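Local coordinates for EGF family domain-containing protein (Toxoplasma gondii, PDB 4Z80) that probably acts as a parasite surface receptor of the AMA family, binding a RON2-like peptide as part of the moving-junction machinery for host-cell invasion, at residues E149-Y154 and Y316-M321; S246-G251 and S256-C261; L278-D283 and C289-Y294. One frame throughout, in Å; residues are numbered along the deposited sequence.

Contact 1. Residues E149-Y154 and Y316-M321; sequences EGFAMY and YCVRPM
In the AMA-family ectodomain, whose 316-321 segment falls in the AMA1 (PAN clan) family region, Glu149 and Phe151, from the long loop between strands 101-104 and 160-161, meet Tyr316 and Val318 of the segment that carries strand 318-321. All four residues are buried; the direct contacts run between side chains, with no direct hydrogen bond between the segments. Glu149 is extended, with CG anti to the backbone N (chi1 -177°), and this delivers its carboxylate to the Tyr316 ring. Glu149 OE1 arrives in the ring plane at the edge, 3.3 Å from Tyr316 CD2, so the oxygen faces the slightly positive ring hydrogens rather than the electron-rich face. The carboxylate is turned 63° from the ring plane.

A water links the same two residues: it donates to Glu149 OE1 at 2.9 Å and accepts from Tyr316 N at 3.1 Å. Further polar partners crowd this acid, with Lys146 forming a salt bridge to OE1 while the Tyr294 hydroxyl and His122 N bond OE2. Such surroundings probably favour the ionised form of the carboxylate. At the other end of the tyrosine, the hydroxyl is bonded to Lys146 O and Thr309 N, which suits an aromatic residue with a polar end.

The second half of the contact is purely apolar. Phe151 and the branched Val318 approach from opposite directions, and both also pack on Ile102 of strand 101-104, the antiparallel partner of strand 318-321. Each valine methyl finds a different ring carbon: Phe151 CE1 lies 3.9 Å from Val318 CG1, and Phe151 CZ lies 4.1 Å from Val318 CG2.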
ATOM      1  N   GLU A 149      -5.538   3.645  17.607  1.00 11.11           N
ATOM      2  CA  GLU A 149      -5.560   2.823  16.393  1.00 13.05           C
ATOM      3  C   GLU A 149      -4.874   3.527  15.228  1.00 12.63           C
ATOM      4  O   GLU A 149      -5.076   4.722  15.016  1.00 13.98           O
ATOM      5  CB  GLU A 149      -6.994   2.482  15.986  1.00 12.32           C
ATOM      6  CG  GLU A 149      -7.068   1.559  14.762  1.00 13.50           C
ATOM      7  CD  GLU A 149      -8.463   1.418  14.174  1.00 14.51           C
ATOM      8  OE1 GLU A 149      -9.229   2.410  14.160  1.00 14.81           O
ATOM      9  OE2 GLU A 149      -8.790   0.314  13.697  1.00 13.56           O
ATOM     10  N   GLY A 150      -4.082   2.770  14.469  1.00 12.16           N
ATOM     11  CA  GLY A 150      -3.515   3.240  13.221  1.00 11.99           C
ATOM     12  C   GLY A 150      -4.063   2.434  12.051  1.00  9.54           C
ATOM     13  O   GLY A 150      -5.203   1.956  12.085  1.00 11.78           O
ATOM     14  N   PHE A 151      -3.230   2.256  11.030  1.00 10.30           N
ATOM     15  CA  PHE A 151      -3.632   1.554   9.809  1.00 10.03           C
ATOM     16  C   PHE A 151      -2.814   0.300   9.525  1.00 11.72           C
ATOM     17  O   PHE A 151      -3.065  -0.379   8.532  1.00 12.80           O
ATOM     18  CB  PHE A 151      -3.514   2.496   8.609  1.00 13.09           C
ATOM     19  CG  PHE A 151      -4.825   2.961   8.065  1.00 11.67           C
ATOM     20  CD1 PHE A 151      -5.751   3.572   8.888  1.00 12.05           C
ATOM     21  CD2 PHE A 151      -5.112   2.821   6.719  1.00 13.26           C
ATOM     22  CE1 PHE A 151      -6.955   4.014   8.385  1.00 14.21           C
ATOM     23  CE2 PHE A 151      -6.310   3.271   6.208  1.00 14.35           C
ATOM     24  CZ  PHE A 151      -7.230   3.867   7.043  1.00 12.51           C
ATOM     25  N   ALA A 152      -1.837  -0.015  10.373  1.00 10.78           N
ATOM     26  CA  ALA A 152      -0.930  -1.117  10.069  1.00 11.72           C
ATOM     27  C   ALA A 152      -1.555  -2.468  10.371  1.00 11.94           C
ATOM     28  O   ALA A 152      -2.234  -2.646  11.370  1.00 11.24           O
ATOM     29  CB  ALA A 152       0.364  -0.966  10.845  1.00 13.32           C
ATOM     30  N   MET A 153      -1.301  -3.436   9.500  1.00 11.03           N
ATOM     31  CA  MET A 153      -1.813  -4.782   9.714  1.00 10.43           C
ATOM     32  C   MET A 153      -1.138  -5.407  10.935  1.00 12.39           C
ATOM     33  O   MET A 153      -0.019  -5.037  11.296  1.00 12.15           O
ATOM     34  CB  MET A 153      -1.593  -5.638   8.465  1.00 10.72           C
ATOM     35  CG  MET A 153      -2.224  -7.018   8.515  1.00 11.10           C
ATOM     36  SD  MET A 153      -3.977  -6.920   8.919  1.00 12.59           S
ATOM     37  CE  MET A 153      -4.423  -8.657   8.820  1.00 13.91           C
ATOM     38  N   TYR A 154      -1.838  -6.348  11.562  1.00 11.29           N
ATOM     39  CA  TYR A 154      -1.286  -7.116  12.676  1.00 11.86           C
ATOM     40  C   TYR A 154       0.072  -7.684  12.307  1.00 10.97           C
ATOM     41  O   TYR A 154       0.328  -8.024  11.153  1.00 13.71           O
ATOM     42  CB  TYR A 154      -2.252  -8.239  13.074  1.00 13.60           C
ATOM     43  CG  TYR A 154      -3.653  -7.742  13.349  1.00 11.59           C
ATOM     44  CD1 TYR A 154      -3.924  -6.952  14.460  1.00 13.04           C
ATOM     45  CD2 TYR A 154      -4.699  -8.056  12.498  1.00 13.13           C
ATOM     46  CE1 TYR A 154      -5.198  -6.482  14.713  1.00 12.07           C
ATOM     47  CE2 TYR A 154      -5.984  -7.601  12.748  1.00 14.58           C
ATOM     48  CZ  TYR A 154      -6.228  -6.813  13.853  1.00 11.74           C
ATOM     49  OH  TYR A 154      -7.509  -6.355  14.105  1.00 14.07           O
ATOM     50  N   TYR A 316     -11.945   6.061  11.671  1.00 10.78           N
ATOM     51  CA  TYR A 316     -11.304   7.356  11.777  1.00  9.35           C
ATOM     52  C   TYR A 316     -11.356   8.193  10.504  1.00 11.06           C
ATOM     53  O   TYR A 316     -11.335   7.671   9.384  1.00 10.19           O
ATOM     54  CB  TYR A 316      -9.843   7.174  12.195  1.00 10.07           C
ATOM     55  CG  TYR A 316      -9.685   6.991  13.682  1.00 10.55           C
ATOM     56  CD1 TYR A 316      -9.811   8.078  14.533  1.00 12.87           C
ATOM     57  CD2 TYR A 316      -9.438   5.741  14.241  1.00 10.66           C
ATOM     58  CE1 TYR A 316      -9.694   7.933  15.896  1.00 13.21           C
ATOM     59  CE2 TYR A 316      -9.305   5.592  15.613  1.00 11.00           C
ATOM     60  CZ  TYR A 316      -9.432   6.692  16.429  1.00 12.00           C
ATOM     61  OH  TYR A 316      -9.310   6.585  17.802  1.00 12.60           O
ATOM     62  N   CYS A 317     -11.438   9.506  10.705  1.00 10.49           N
ATOM     63  CA  CYS A 317     -11.279  10.473   9.626  1.00 11.69           C
ATOM     64  C   CYS A 317      -9.868  10.344   9.081  1.00 10.50           C
ATOM     65  O   CYS A 317      -8.911  10.541   9.824  1.00 11.60           O
ATOM     66  CB  CYS A 317     -11.502  11.895  10.126  1.00 11.77           C
ATOM     67  SG  CYS A 317     -13.065  12.213  10.998  1.00 18.34           S
ATOM     68  N   VAL A 318      -9.732  10.014   7.804  1.00  9.35           N
ATOM     69  CA  VAL A 318      -8.412   9.907   7.195  1.00  8.89           C
ATOM     70  C   VAL A 318      -8.459  10.458   5.783  1.00 10.76           C
ATOM     71  O   VAL A 318      -9.521  10.515   5.170  1.00 11.33           O
ATOM     72  CB  VAL A 318      -7.886   8.435   7.142  1.00 10.41           C
ATOM     73  CG1 VAL A 318      -7.769   7.842   8.531  1.00 11.57           C
ATOM     74  CG2 VAL A 318      -8.769   7.554   6.263  1.00 13.02           C
ATOM     75  N   ARG A 319      -7.308  10.856   5.261  1.00  9.39           N
ATOM     76  CA  ARG A 319      -7.224  11.188   3.841  1.00  9.78           C
ATOM     77  C   ARG A 319      -5.785  11.071   3.389  1.00 10.11           C
ATOM     78  O   ARG A 319      -4.876  11.161   4.212  1.00 11.37           O
ATOM     79  CB  ARG A 319      -7.767  12.594   3.559  1.00 11.61           C
ATOM     80  CG  ARG A 319      -6.926  13.741   4.116  1.00 11.49           C
ATOM     81  CD  ARG A 319      -7.650  15.088   3.964  1.00 13.10           C
ATOM     82  NE  ARG A 319      -8.929  15.050   4.657  1.00 12.39           N
ATOM     83  CZ  ARG A 319      -9.874  15.981   4.587  1.00 11.06           C
ATOM     84  NH1 ARG A 319      -9.721  17.067   3.837  1.00 13.39           N
ATOM     85  NH2 ARG A 319     -10.993  15.797   5.272  1.00 12.92           N
ATOM     86  N   PRO A 320      -5.566  10.865   2.082  1.00 10.48           N
ATOM     87  CA  PRO A 320      -4.183  10.814   1.616  1.00 10.69           C
ATOM     88  C   PRO A 320      -3.540  12.185   1.637  1.00 11.74           C
ATOM     89  O   PRO A 320      -4.203  13.188   1.354  1.00 13.00           O
ATOM     90  CB  PRO A 320      -4.305  10.293   0.179  1.00 11.55           C
ATOM     91  CG  PRO A 320      -5.726   9.840   0.026  1.00 13.89           C
ATOM     92  CD  PRO A 320      -6.515  10.660   0.979  1.00 12.09           C
ATOM     93  N   MET A 321      -2.256  12.224   1.972  1.00 10.91           N
ATOM     94  CA  MET A 321      -1.497  13.463   1.978  1.00 10.73           C
ATOM     95  C   MET A 321      -0.100  13.227   1.449  1.00 11.40           C
ATOM     96  O   MET A 321       0.476  12.157   1.652  1.00 12.33           O
ATOM     97  CB  MET A 321      -1.390  14.066   3.384  1.00 12.21           C
ATOM     98  CG  MET A 321      -2.665  14.652   3.944  1.00 14.17           C
ATOM     99  SD  MET A 321      -2.387  15.379   5.577  1.00 17.03           S
ATOM    100  CE  MET A 321      -1.301  16.739   5.191  1.00 19.33           C
TER
HETATM  101  O   HOH W   1     -10.518   3.357  11.725  1.00 16.01           O

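Contact 2. Residues S246-G251 and S256-C261; sequences SSWITG and SILSRC
A type I beta turn from Ser246 to Ile249 folds the approach to helix 252-262 back against that helix, so that Trp248 and Ile249 pack on Ile257 and Leu258. The turn is closed by a backbone hydrogen bond from Ile249 N to Ser246 O, 3.0 Å long. Ile249 then centres an inverse gamma turn, and Gly251 occupies the N-cap position of the helix.

Across the segments the interactions are van der Waals contacts, without hydrogen bonds. Those with the aromatic residue come first. Trp248 has its CG between the backbone N and the carbonyl carbon (chi1 61°), and it presents the outer carbons of its six-membered ring to the helix. CH2 and CZ3 both approach Ile257 CG2, with Trp248 CH2 4.0 Å from that methyl. Trp248 CH2 also reaches the helix backbone, where Leu258 N lies at the ring edge, in its plane, 3.9 Å away. A broad indole is well suited to span two successive helix residues in this way, and its ring also meets that of Phe185. Inside the turn segment, Ile249 CG1 covers one indole face, 3.5 Å above the plane and over its centre, which helps to fix how the ring is turned.

Aliphatic packing completes the contact. Ile249 and Leu258 cross at about a right angle, and both touch Cys289 of strand 289-291, so these branched apolar side chains fill the layer between loop, helix and strand. The two meet through their terminal methyls, Ile249 CD1 lying 4.0 Å from Leu258 CD2.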
ATOM      1  N   SER A 246      14.014  -9.518   5.580  1.00 20.97           N
ATOM      2  CA  SER A 246      13.405  -8.539   4.690  1.00 25.49           C
ATOM      3  C   SER A 246      14.341  -8.182   3.533  1.00 26.66           C
ATOM      4  O   SER A 246      14.030  -7.313   2.725  1.00 20.78           O
ATOM      5  CB  SER A 246      13.033  -7.279   5.476  1.00 27.59           C
ATOM      6  OG  SER A 246      12.348  -6.345   4.655  1.00 35.25           O
ATOM      7  N   SER A 247      15.482  -8.863   3.441  1.00 23.39           N
ATOM      8  CA  SER A 247      16.541  -8.443   2.522  1.00 20.74           C
ATOM      9  C   SER A 247      16.152  -8.495   1.042  1.00 19.74           C
ATOM     10  O   SER A 247      16.729  -7.768   0.231  1.00 23.04           O
ATOM     11  CB  SER A 247      17.801  -9.296   2.747  1.00 23.32           C
ATOM     12  OG  SER A 247      17.600 -10.633   2.332  1.00 25.00           O
ATOM     13  N   TRP A 248      15.180  -9.334   0.687  1.00 19.31           N
ATOM     14  CA  TRP A 248      14.755  -9.469  -0.707  1.00 17.71           C
ATOM     15  C   TRP A 248      13.792  -8.354  -1.112  1.00 17.65           C
ATOM     16  O   TRP A 248      13.500  -8.177  -2.296  1.00 20.54           O
ATOM     17  CB  TRP A 248      14.101 -10.836  -0.944  1.00 21.68           C
ATOM     18  CG  TRP A 248      12.853 -11.100  -0.132  1.00 18.66           C
ATOM     19  CD1 TRP A 248      12.780 -11.694   1.095  1.00 21.10           C
ATOM     20  CD2 TRP A 248      11.501 -10.781  -0.503  1.00 15.96           C
ATOM     21  NE1 TRP A 248      11.469 -11.766   1.510  1.00 20.04           N
ATOM     22  CE2 TRP A 248      10.667 -11.210   0.549  1.00 19.01           C
ATOM     23  CE3 TRP A 248      10.920 -10.180  -1.622  1.00 21.18           C
ATOM     24  CZ2 TRP A 248       9.284 -11.054   0.516  1.00 18.77           C
ATOM     25  CZ3 TRP A 248       9.545 -10.023  -1.653  1.00 17.70           C
ATOM     26  CH2 TRP A 248       8.743 -10.456  -0.592  1.00 17.34           C
ATOM     27  N   ILE A 249      13.317  -7.594  -0.132  1.00 19.36           N
ATOM     28  CA  ILE A 249      12.369  -6.514  -0.405  1.00 17.99           C
ATOM     29  C   ILE A 249      13.145  -5.235  -0.690  1.00 16.98           C
ATOM     30  O   ILE A 249      13.388  -4.421   0.196  1.00 20.78           O
ATOM     31  CB  ILE A 249      11.386  -6.308   0.761  1.00 15.33           C
ATOM     32  CG1 ILE A 249      10.690  -7.629   1.106  1.00 18.88           C
ATOM     33  CG2 ILE A 249      10.340  -5.257   0.372  1.00 17.98           C
ATOM     34  CD1 ILE A 249       9.712  -7.553   2.279  1.00 19.11           C
ATOM     35  N   THR A 250      13.519  -5.069  -1.951  1.00 18.46           N
ATOM     36  CA  THR A 250      14.456  -4.022  -2.343  1.00 18.84           C
ATOM     37  C   THR A 250      13.777  -2.769  -2.891  1.00 20.34           C
ATOM     38  O   THR A 250      14.424  -1.739  -3.064  1.00 21.73           O
ATOM     39  CB  THR A 250      15.445  -4.547  -3.406  1.00 22.03           C
ATOM     40  OG1 THR A 250      14.723  -5.064  -4.529  1.00 25.01           O
ATOM     41  CG2 THR A 250      16.308  -5.656  -2.826  1.00 28.01           C
ATOM     42  N   GLY A 251      12.477  -2.848  -3.152  1.00 17.03           N
ATOM     43  CA  GLY A 251      11.766  -1.735  -3.752  1.00 15.38           C
ATOM     44  C   GLY A 251      10.274  -1.903  -3.598  1.00 14.99           C
ATOM     45  O   GLY A 251       9.815  -2.905  -3.063  1.00 14.87           O
ATOM     46  N   SER A 256       4.967  -5.108  -2.672  1.00 12.40           N
ATOM     47  CA  SER A 256       3.646  -5.597  -3.095  1.00 13.10           C
ATOM     48  C   SER A 256       3.589  -7.133  -3.098  1.00 13.96           C
ATOM     49  O   SER A 256       2.540  -7.715  -2.815  1.00 13.84           O
ATOM     50  CB  SER A 256       3.261  -5.049  -4.481  1.00 15.52           C
ATOM     51  OG  SER A 256       3.925  -5.716  -5.550  1.00 14.54           O
ATOM     52  N   ILE A 257       4.714  -7.788  -3.396  1.00 14.47           N
ATOM     53  CA  ILE A 257       4.750  -9.245  -3.410  1.00 14.05           C
ATOM     54  C   ILE A 257       4.514  -9.785  -2.003  1.00 10.48           C
ATOM     55  O   ILE A 257       3.843 -10.805  -1.827  1.00 14.32           O
ATOM     56  CB  ILE A 257       6.097  -9.779  -3.966  1.00 11.96           C
ATOM     57  CG1 ILE A 257       6.177  -9.530  -5.479  1.00 15.92           C
ATOM     58  CG2 ILE A 257       6.275 -11.282  -3.658  1.00 16.80           C
ATOM     59  CD1 ILE A 257       7.528  -9.885  -6.105  1.00 19.07           C
ATOM     60  N   LEU A 258       5.070  -9.120  -0.992  1.00 13.45           N
ATOM     61  CA  LEU A 258       4.817  -9.540   0.381  1.00 12.23           C
ATOM     62  C   LEU A 258       3.313  -9.555   0.654  1.00 13.74           C
ATOM     63  O   LEU A 258       2.798 -10.491   1.252  1.00 13.01           O
ATOM     64  CB  LEU A 258       5.538  -8.631   1.386  1.00 15.15           C
ATOM     65  CG  LEU A 258       5.343  -8.999   2.863  1.00 13.74           C
ATOM     66  CD1 LEU A 258       5.851 -10.417   3.159  1.00 17.10           C
ATOM     67  CD2 LEU A 258       6.030  -7.989   3.769  1.00 14.12           C
ATOM     68  N   SER A 259       2.595  -8.537   0.185  1.00 13.02           N
ATOM     69  CA  SER A 259       1.142  -8.524   0.335  1.00 12.02           C
ATOM     70  C   SER A 259       0.451  -9.630  -0.448  1.00 12.49           C
ATOM     71  O   SER A 259      -0.391 -10.349   0.086  1.00 14.64           O
ATOM     72  CB  SER A 259       0.562  -7.178  -0.106  1.00 13.95           C
ATOM     73  OG  SER A 259      -0.842  -7.320  -0.310  1.00 13.67           O
ATOM     74  N   ARG A 260       0.803  -9.753  -1.724  1.00 12.32           N
ATOM     75  CA  ARG A 260       0.209 -10.760  -2.596  1.00 11.60           C
ATOM     76  C   ARG A 260       0.227 -12.138  -1.949  1.00 12.18           C
ATOM     77  O   ARG A 260      -0.750 -12.889  -1.994  1.00 14.86           O
ATOM     78  CB  ARG A 260       0.968 -10.803  -3.924  1.00 13.52           C
ATOM     79  CG  ARG A 260       0.503 -11.891  -4.860  1.00 14.49           C
ATOM     80  CD  ARG A 260       1.321 -11.925  -6.127  1.00 16.40           C
ATOM     81  NE  ARG A 260       0.919 -13.038  -6.966  1.00 14.60           N
ATOM     82  CZ  ARG A 260       1.471 -13.327  -8.141  1.00 16.62           C
ATOM     83  NH1 ARG A 260       2.465 -12.590  -8.609  1.00 16.03           N
ATOM     84  NH2 ARG A 260       1.024 -14.361  -8.841  1.00 17.94           N
ATOM     85  N   CYS A 261       1.354 -12.456  -1.332  1.00 14.53           N
ATOM     86  CA  CYS A 261       1.617 -13.826  -0.913  1.00 14.39           C
ATOM     87  C   CYS A 261       1.097 -14.179   0.479  1.00 18.92           C
ATOM     88  O   CYS A 261       1.051 -15.360   0.828  1.00 16.55           O
ATOM     89  CB  CYS A 261       3.121 -14.099  -0.961  1.00 13.50           C
ATOM     90  SG  CYS A 261       3.834 -13.992  -2.608  1.00 17.12           S
TER

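Contact 3. Residues L278-D283 and C289-Y294; sequences LPAMFD and CRLLGY
Leu278, just ahead of the beta hairpin formed by strands 280-283 and 289-291, lies against the backbone of Leu292. Leu278 CB is 3.3 Å from Leu292 O, and Leu278 CD1 and CD2 also lie near that oxygen. Pro279 follows, with no N-H to offer, but its carbonyl accepts a hydrogen bond: Leu292 N donates to Pro279 O at 2.9 Å. The proline ring meets the Leu292 side chain at about a right angle and brings Pro279 CG 3.5 Å from Tyr294 O.

Ala280 enters the strand opposite Leu291, as a non-hydrogen-bonded pair whose CA atoms are only 4.3 Å apart. Its small side chain suits this close approach, and Ala280 CB packs on Leu291 CD2. Met281 makes the hydrogen-bonded pair with Arg290, through two backbone bonds: Met281 N to Arg290 O at 2.8 Å, and Arg290 N to Met281 O at 2.9 Å. Met281 CG, anti to its own carbonyl carbon (chi1 -63°), lies against both methyls of Leu292, 3.9 Å from Leu292 CD2; beyond it the flexible methionine chain bends at chi2 and chi3, which leads its end away from the hairpin partner. Phe282 returns to the face that bears Ala280, Cys289 and Leu291, and its ring edge meets Cys289 CB at 4.3 Å from Phe282 CD1.

Helix 252-262 covers this face: Ala280 touches Cys255, which forms a disulfide with Cys289, while Leu291 packs on Ser259. Ser259 OG is also hydrogen-bonded to Leu278 O. Along its other edge, strand 280-283 pairs antiparallel with strand 329-332, whose Met329 and Tyr331 lie against Met281.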
ATOM      1  N   LEU A 278      -3.898  -6.696   0.520  1.00 11.59           N
ATOM      2  CA  LEU A 278      -3.693  -5.526   1.359  1.00 10.35           C
ATOM      3  C   LEU A 278      -2.718  -4.555   0.724  1.00 11.57           C
ATOM      4  O   LEU A 278      -1.699  -4.964   0.170  1.00 12.93           O
ATOM      5  CB  LEU A 278      -3.177  -5.937   2.736  1.00 11.76           C
ATOM      6  CG  LEU A 278      -4.123  -6.793   3.580  1.00 12.35           C
ATOM      7  CD1 LEU A 278      -3.471  -7.122   4.914  1.00 12.86           C
ATOM      8  CD2 LEU A 278      -5.456  -6.112   3.797  1.00 11.84           C
ATOM      9  N   PRO A 279      -3.003  -3.251   0.829  1.00 10.46           N
ATOM     10  CA  PRO A 279      -2.008  -2.269   0.413  1.00 11.20           C
ATOM     11  C   PRO A 279      -0.862  -2.201   1.422  1.00 11.02           C
ATOM     12  O   PRO A 279      -0.940  -2.793   2.506  1.00 10.56           O
ATOM     13  CB  PRO A 279      -2.812  -0.968   0.365  1.00 11.29           C
ATOM     14  CG  PRO A 279      -3.829  -1.123   1.417  1.00 10.80           C
ATOM     15  CD  PRO A 279      -4.171  -2.607   1.457  1.00 10.60           C
ATOM     16  N   ALA A 280       0.201  -1.492   1.066  1.00 12.20           N
ATOM     17  CA  ALA A 280       1.379  -1.422   1.910  1.00 11.12           C
ATOM     18  C   ALA A 280       2.079  -0.085   1.768  1.00 11.92           C
ATOM     19  O   ALA A 280       1.917   0.616   0.769  1.00 13.17           O
ATOM     20  CB  ALA A 280       2.346  -2.563   1.571  1.00 11.79           C
ATOM     21  N   MET A 281       2.851   0.256   2.795  1.00 12.45           N
ATOM     22  CA  MET A 281       3.758   1.393   2.774  1.00 10.70           C
ATOM     23  C   MET A 281       5.201   0.912   2.664  1.00 12.90           C
ATOM     24  O   MET A 281       5.631   0.080   3.456  1.00 13.83           O
ATOM     25  CB  MET A 281       3.604   2.220   4.045  1.00 11.96           C
ATOM     26  CG  MET A 281       2.237   2.844   4.240  1.00 12.28           C
ATOM     27  SD  MET A 281       1.760   3.977   2.910  1.00 12.95           S
ATOM     28  CE  MET A 281       3.134   5.117   2.942  1.00 14.59           C
ATOM     29  N   PHE A 282       5.933   1.429   1.686  1.00 10.89           N
ATOM     30  CA  PHE A 282       7.364   1.176   1.570  1.00 13.10           C
ATOM     31  C   PHE A 282       8.137   2.437   1.903  1.00 14.49           C
ATOM     32  O   PHE A 282       7.772   3.526   1.471  1.00 13.82           O
ATOM     33  CB  PHE A 282       7.707   0.693   0.167  1.00 13.60           C
ATOM     34  CG  PHE A 282       9.140   0.273   0.005  1.00 15.78           C
ATOM     35  CD1 PHE A 282       9.599  -0.891   0.598  1.00 16.84           C
ATOM     36  CD2 PHE A 282      10.019   1.029  -0.752  1.00 16.82           C
ATOM     37  CE1 PHE A 282      10.917  -1.291   0.452  1.00 17.81           C
ATOM     38  CE2 PHE A 282      11.346   0.633  -0.906  1.00 18.71           C
ATOM     39  CZ  PHE A 282      11.789  -0.530  -0.302  1.00 17.24           C
ATOM     40  N   ASP A 283       9.194   2.285   2.697  1.00 14.28           N
ATOM     41  CA  ASP A 283      10.071   3.389   3.052  1.00 13.77           C
ATOM     42  C   ASP A 283      11.371   3.267   2.247  1.00 17.36           C
ATOM     43  O   ASP A 283      12.161   2.343   2.473  1.00 16.90           O
ATOM     44  CB  ASP A 283      10.328   3.372   4.560  1.00 18.24           C
ATOM     45  CG  ASP A 283      11.065   4.604   5.057  1.00 18.24           C
ATOM     46  OD1 ASP A 283      11.893   5.168   4.313  1.00 21.01           O
ATOM     47  OD2 ASP A 283      10.823   5.006   6.217  1.00 21.95           O
ATOM     48  N   CYS A 289       8.976  -2.500   4.652  1.00 15.41           N
ATOM     49  CA  CYS A 289       7.702  -2.780   3.993  1.00 14.72           C
ATOM     50  C   CYS A 289       6.673  -3.087   5.075  1.00 14.69           C
ATOM     51  O   CYS A 289       6.818  -4.066   5.808  1.00 16.20           O
ATOM     52  CB  CYS A 289       7.836  -3.954   3.014  1.00 15.55           C
ATOM     53  SG  CYS A 289       6.311  -4.473   2.198  1.00 19.91           S
ATOM     54  N   ARG A 290       5.643  -2.253   5.180  1.00 12.79           N
ATOM     55  CA  ARG A 290       4.617  -2.410   6.211  1.00 12.33           C
ATOM     56  C   ARG A 290       3.253  -2.607   5.560  1.00 12.77           C
ATOM     57  O   ARG A 290       2.788  -1.746   4.822  1.00 13.42           O
ATOM     58  CB  ARG A 290       4.589  -1.194   7.133  1.00 11.86           C
ATOM     59  CG  ARG A 290       3.846  -1.431   8.428  1.00 13.23           C
ATOM     60  CD  ARG A 290       4.780  -2.043   9.477  1.00 13.41           C
ATOM     61  NE  ARG A 290       4.064  -2.379  10.704  1.00 12.50           N
ATOM     62  CZ  ARG A 290       3.633  -1.481  11.583  1.00 12.84           C
ATOM     63  NH1 ARG A 290       3.836  -0.188  11.361  1.00 12.14           N
ATOM     64  NH2 ARG A 290       2.990  -1.868  12.673  1.00 12.16           N
ATOM     65  N   LEU A 291       2.627  -3.750   5.817  1.00 11.32           N
ATOM     66  CA  LEU A 291       1.285  -4.025   5.319  1.00 10.93           C
ATOM     67  C   LEU A 291       0.276  -3.170   6.071  1.00 12.57           C
ATOM     68  O   LEU A 291       0.413  -2.973   7.278  1.00 11.33           O
ATOM     69  CB  LEU A 291       0.940  -5.504   5.483  1.00 11.89           C
ATOM     70  CG  LEU A 291       1.868  -6.490   4.770  1.00 12.00           C
ATOM     71  CD1 LEU A 291       1.441  -7.906   5.101  1.00 14.66           C
ATOM     72  CD2 LEU A 291       1.898  -6.279   3.271  1.00 15.53           C
ATOM     73  N   LEU A 292      -0.715  -2.651   5.344  1.00 11.31           N
ATOM     74  CA  LEU A 292      -1.827  -1.916   5.941  1.00 12.84           C
ATOM     75  C   LEU A 292      -3.029  -2.842   6.047  1.00 12.62           C
ATOM     76  O   LEU A 292      -3.287  -3.658   5.158  1.00 13.47           O
ATOM     77  CB  LEU A 292      -2.182  -0.683   5.120  1.00 12.05           C
ATOM     78  CG  LEU A 292      -1.054   0.319   4.873  1.00 10.67           C
ATOM     79  CD1 LEU A 292      -1.547   1.451   3.975  1.00 12.96           C
ATOM     80  CD2 LEU A 292      -0.510   0.874   6.173  1.00 14.70           C
ATOM     81  N   GLY A 293      -3.789  -2.705   7.129  1.00 11.19           N
ATOM     82  CA  GLY A 293      -4.917  -3.585   7.366  1.00 11.64           C
ATOM     83  C   GLY A 293      -6.206  -3.140   6.696  1.00 11.70           C
ATOM     84  O   GLY A 293      -7.164  -3.898   6.609  1.00 11.88           O
ATOM     85  N   TYR A 294      -6.211  -1.903   6.215  1.00 11.50           N
ATOM     86  CA  TYR A 294      -7.403  -1.283   5.643  1.00 11.64           C
ATOM     87  C   TYR A 294      -7.157  -0.797   4.219  1.00  9.79           C
ATOM     88  O   TYR A 294      -6.082  -0.258   3.912  1.00 11.40           O
ATOM     89  CB  TYR A 294      -7.845  -0.097   6.497  1.00 11.11           C
ATOM     90  CG  TYR A 294      -8.337  -0.402   7.896  1.00 10.30           C
ATOM     91  CD1 TYR A 294      -9.131  -1.510   8.159  1.00 11.74           C
ATOM     92  CD2 TYR A 294      -8.028   0.447   8.949  1.00 11.75           C
ATOM     93  CE1 TYR A 294      -9.605  -1.765   9.445  1.00 14.18           C
ATOM     94  CE2 TYR A 294      -8.500   0.210  10.233  1.00 12.37           C
ATOM     95  CZ  TYR A 294      -9.286  -0.899  10.474  1.00 12.77           C
ATOM     96  OH  TYR A 294      -9.758  -1.148  11.760  1.00 13.60           O
TER

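All three contacts are mainly buried, but the centre of contact 3 is about 6 Å from the centre of the chain, those of contacts 1 and 2 about 12 and 13 Å. Contact 3 is also the one held by backbone hydrogen bonds between its segments; contact 1 combines a water bridge with apolar packing, and contact 2 rests on van der Waals packing, with Trp248 only partly buried. The hairpin of contact 3 joins the others. Contact 2 reaches it through the helix, where Leu258 CD2 packs on Cys289 SG, and contact 1 through a probable hydrogen bond of Gly293 N with Phe151 O and through the Glu149 and Tyr294 side chains. Contacts 1 and 2 do not touch.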